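Local coordinates for spindle assembly abnormal protein 6 (Caenorhabditis elegans, PDB 4GFC) that forms the central scaffold of centrioles, its homodimers assembling into the cartwheel that sets their ninefold symmetry and supports centrosome duplication, at residues I78-T86 and S129-K137. The protein carries 1 engineered substitution. Residues are numbered along the deposited sequence; the frame is centred on the assembly and turned at random.
Sequences ILARDHDLT and SKGKIFSIK. With EDO (1,2-ethanediol), chain M.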
loop_
_atom_site.group_PDB
_atom_site.type_symbol
_atom_site.label_atom_id
_atom_site.label_comp_id
_atom_site.label_asym_id
_atom_site.label_seq_id
_atom_site.Cartn_x
_atom_site.Cartn_y
_atom_site.Cartn_z
ATOM N N ILE A 78 4.862 29.270 13.364
ATOM C CA ILE A 78 6.263 28.874 13.433
ATOM C C ILE A 78 6.833 28.847 12.024
ATOM O O ILE A 78 7.921 29.391 11.808
ATOM C CB ILE A 78 6.410 27.498 14.142
ATOM C CG1 ILE A 78 6.039 27.582 15.643
ATOM C CG2 ILE A 78 7.810 26.933 13.997
ATOM C CD1 ILE A 78 5.117 26.522 16.099
ATOM N N LEU A 79 6.101 28.217 11.066
ATOM C CA LEU A 79 6.509 28.073 9.665
ATOM C C LEU A 79 6.637 29.447 9.019
ATOM O O LEU A 79 7.641 29.723 8.345
ATOM C CB LEU A 79 5.490 27.169 8.928
ATOM C CG LEU A 79 5.345 27.143 7.389
ATOM C CD1 LEU A 79 6.590 26.672 6.718
ATOM C CD2 LEU A 79 4.377 26.100 7.018
ATOM N N ALA A 80 5.645 30.320 9.263
ATOM C CA ALA A 80 5.645 31.678 8.748
ATOM C C ALA A 80 6.819 32.439 9.343
ATOM O O ALA A 80 7.544 33.042 8.571
ATOM C CB ALA A 80 4.323 32.372 9.054
ATOM N N ARG A 81 7.073 32.343 10.675
ATOM C CA ARG A 81 8.218 33.018 11.313
ATOM C C ARG A 81 9.546 32.594 10.665
ATOM O O ARG A 81 10.357 33.458 10.306
ATOM C CB ARG A 81 8.271 32.746 12.825
ATOM C CG ARG A 81 7.597 33.818 13.678
ATOM C CD ARG A 81 7.866 33.640 15.176
ATOM N NE ARG A 81 7.358 32.370 15.719
ATOM C CZ ARG A 81 6.109 32.163 16.137
ATOM N NH1 ARG A 81 5.208 33.138 16.072
ATOM N NH2 ARG A 81 5.748 30.977 16.608
ATOM N N ASP A 82 9.724 31.256 10.492
ATOM C CA ASP A 82 10.883 30.595 9.902
ATOM C C ASP A 82 11.166 31.050 8.471
ATOM O O ASP A 82 12.329 31.300 8.135
ATOM C CB ASP A 82 10.684 29.067 9.900
ATOM C CG ASP A 82 10.892 28.338 11.225
ATOM O OD1 ASP A 82 11.036 29.020 12.275
ATOM O OD2 ASP A 82 10.890 27.084 11.220
ATOM N N HIS A 83 10.108 31.143 7.630
ATOM C CA HIS A 83 10.225 31.487 6.217
ATOM C C HIS A 83 9.789 32.909 5.935
ATOM O O HIS A 83 9.642 33.285 4.777
ATOM C CB HIS A 83 9.465 30.464 5.362
ATOM C CG HIS A 83 10.108 29.113 5.452
ATOM N ND1 HIS A 83 9.653 28.161 6.347
ATOM C CD2 HIS A 83 11.238 28.651 4.863
ATOM C CE1 HIS A 83 10.459 27.122 6.198
ATOM N NE2 HIS A 83 11.422 27.371 5.314
ATOM N N ASP A 84 9.680 33.718 6.985
ATOM C CA ASP A 84 9.356 35.141 6.925
ATOM C C ASP A 84 8.147 35.422 6.000
ATOM O O ASP A 84 8.234 36.213 5.047
ATOM C CB ASP A 84 10.601 35.974 6.530
ATOM C CG ASP A 84 11.703 35.926 7.585
ATOM O OD1 ASP A 84 11.663 36.760 8.528
ATOM O OD2 ASP A 84 12.585 35.032 7.490
ATOM N N LEU A 85 7.016 34.760 6.307
ATOM C CA LEU A 85 5.757 34.927 5.589
ATOM C C LEU A 85 4.875 35.880 6.389
ATOM O O LEU A 85 4.545 35.572 7.529
ATOM C CB LEU A 85 5.043 33.574 5.360
ATOM C CG LEU A 85 5.734 32.522 4.520
ATOM C CD1 LEU A 85 5.021 31.211 4.654
ATOM C CD2 LEU A 85 5.757 32.887 3.062
ATOM N N THR A 86 4.523 37.035 5.825
ATOM C CA THR A 86 3.677 38.009 6.511
ATOM C C THR A 86 2.197 37.619 6.349
ATOM O O THR A 86 1.349 38.039 7.146
ATOM C CB THR A 86 3.957 39.425 5.990
ATOM O OG1 THR A 86 3.801 39.451 4.571
ATOM C CG2 THR A 86 5.343 39.930 6.372
ATOM N N SER A 129 11.989 37.773 -6.523
ATOM C CA SER A 129 11.419 36.946 -5.481
ATOM C C SER A 129 12.404 36.721 -4.356
ATOM O O SER A 129 13.596 36.877 -4.569
ATOM C CB SER A 129 11.029 35.600 -6.066
ATOM O OG SER A 129 10.490 34.774 -5.045
ATOM N N LYS A 130 11.924 36.275 -3.177
ATOM C CA LYS A 130 12.771 35.908 -2.035
ATOM C C LYS A 130 13.437 34.554 -2.320
ATOM O O LYS A 130 14.375 34.173 -1.603
ATOM C CB LYS A 130 11.951 35.843 -0.739
ATOM C CG LYS A 130 10.849 34.754 -0.755
ATOM C CD LYS A 130 9.979 34.752 0.472
ATOM C CE LYS A 130 10.707 34.247 1.689
ATOM N NZ LYS A 130 9.939 33.174 2.333
ATOM N N GLY A 131 12.949 33.863 -3.356
ATOM C CA GLY A 131 13.428 32.565 -3.792
ATOM C C GLY A 131 12.668 31.455 -3.107
ATOM O O GLY A 131 11.633 31.044 -3.613
ATOM N N LYS A 132 13.185 30.937 -1.964
ATOM C CA LYS A 132 12.524 29.892 -1.176
ATOM C C LYS A 132 11.301 30.505 -0.589
ATOM O O LYS A 132 11.402 31.467 0.178
ATOM C CB LYS A 132 13.444 29.373 -0.063
ATOM C CG LYS A 132 12.921 28.139 0.663
ATOM C CD LYS A 132 13.822 27.769 1.816
ATOM C CE LYS A 132 13.808 26.299 2.124
ATOM N NZ LYS A 132 14.587 25.964 3.351
ATOM N N ILE A 133 10.142 30.028 -0.995
ATOM C CA ILE A 133 8.917 30.614 -0.492
ATOM C C ILE A 133 8.702 30.063 0.889
ATOM O O ILE A 133 8.416 30.821 1.811
ATOM C CB ILE A 133 7.767 30.350 -1.461
ATOM C CG1 ILE A 133 7.976 31.053 -2.841
ATOM C CG2 ILE A 133 6.422 30.674 -0.825
ATOM C CD1 ILE A 133 8.556 32.475 -2.897
ATOM N N PHE A 134 8.898 28.750 1.035
ATOM C CA PHE A 134 8.777 27.999 2.272
ATOM C C PHE A 134 9.224 26.588 2.013
ATOM O O PHE A 134 9.432 26.168 0.871
ATOM C CB PHE A 134 7.331 28.025 2.841
ATOM C CG PHE A 134 6.418 26.979 2.238
ATOM C CD1 PHE A 134 5.951 27.105 0.933
ATOM C CD2 PHE A 134 6.030 25.864 2.972
ATOM C CE1 PHE A 134 5.179 26.097 0.355
ATOM C CE2 PHE A 134 5.220 24.882 2.398
ATOM C CZ PHE A 134 4.835 24.988 1.088
ATOM N N SER A 135 9.363 25.869 3.108
ATOM C CA SER A 135 9.662 24.467 3.232
ATOM C C SER A 135 8.845 23.930 4.396
ATOM O O SER A 135 8.766 24.575 5.436
ATOM C CB SER A 135 11.142 24.274 3.471
ATOM O OG SER A 135 11.408 22.896 3.630
ATOM N N ILE A 136 8.219 22.782 4.229
ATOM C CA ILE A 136 7.435 22.109 5.250
ATOM C C ILE A 136 8.034 20.694 5.443
ATOM O O ILE A 136 8.393 20.051 4.460
ATOM C CB ILE A 136 5.923 22.106 4.854
ATOM C CG1 ILE A 136 5.047 21.566 6.008
ATOM C CG2 ILE A 136 5.640 21.402 3.521
ATOM C CD1 ILE A 136 3.590 21.650 5.854
ATOM N N LYS A 137 8.176 20.222 6.697
ATOM C CA LYS A 137 8.676 18.871 6.973
ATOM C C LYS A 137 7.483 17.913 6.969
ATOM O O LYS A 137 6.613 18.055 7.813
ATOM C CB LYS A 137 9.457 18.798 8.300
ATOM C CG LYS A 137 10.215 17.476 8.509
ATOM C CD LYS A 137 10.924 17.426 9.860
ATOM C CE LYS A 137 11.838 16.236 10.014
ATOM N NZ LYS A 137 12.520 16.188 11.354
HETATM C C1 EDO M . 14.757 32.046 2.188
HETATM O O1 EDO M . 15.071 33.238 1.476
HETATM C C2 EDO M . 13.638 32.298 3.233
HETATM O O2 EDO M . 13.157 31.053 3.731
#
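His83, in the last turn of helix 73-83, lies flat on the backbone of strand 132-140 at Phe134 and Ser135. Followed outward, its CB comes first to Ile133 O, at 3.7 Å. CG then sits over Phe134 CA, which stands 3.8 Å from the ring centroid and 22° off the ring normal, the geometry of a CH-pi contact. CD2 passes close to O2 of a bound 1,2-ethanediol, probably from the crystallisation liquor, while CE1 nears Ser135 O. NE2 lies 3.4 Å from Ser135 N, which sits under the same face as Phe134 CA, and Lys132 NZ stands in the ring plane at the edge. The remaining nitrogen, ND1, turns back to its own helix and donates to Leu79 O over 3.2 Å; His83 N reaches the same oxygen from the opposite face of the carbonyl plane. The ND1 bond and the strand backbone under one face together probably limit the ring's turning. With CG beside the backbone N (chi1 -66°), the imidazole can make this return bond and still cover the strand.

Lys130 links the helix end to the strand: its chain bends at chi3 (-71°) and again at chi4, and NZ donates to His83 O, modelled at a doubtfully short 2.5 Å, and, at 2.9 Å, to Ile133 O, approaching the latter from above the carbonyl plane. Asp84, at positive phi, closes the helix in a Schellman motif. Leu79 CD1 meets the edge of the Phe134 ring at CD2, 3.9 Å away, and Leu85 CD1 touches Phe134 CB; Phe92 packs edge-to-face on Phe134, extending this apolar layer toward helix 92-101. Replacing His83 with an alanine would probably leave Leu79 O without its side-chain donor and uncover the strand backbone at Phe134. The chemistry thus implies an anchor for the helix's C-terminal end on the head-domain sheet, combining an ammonium that gathers carbonyl oxygens with apolar contact between Leu79, Leu85 and Phe134.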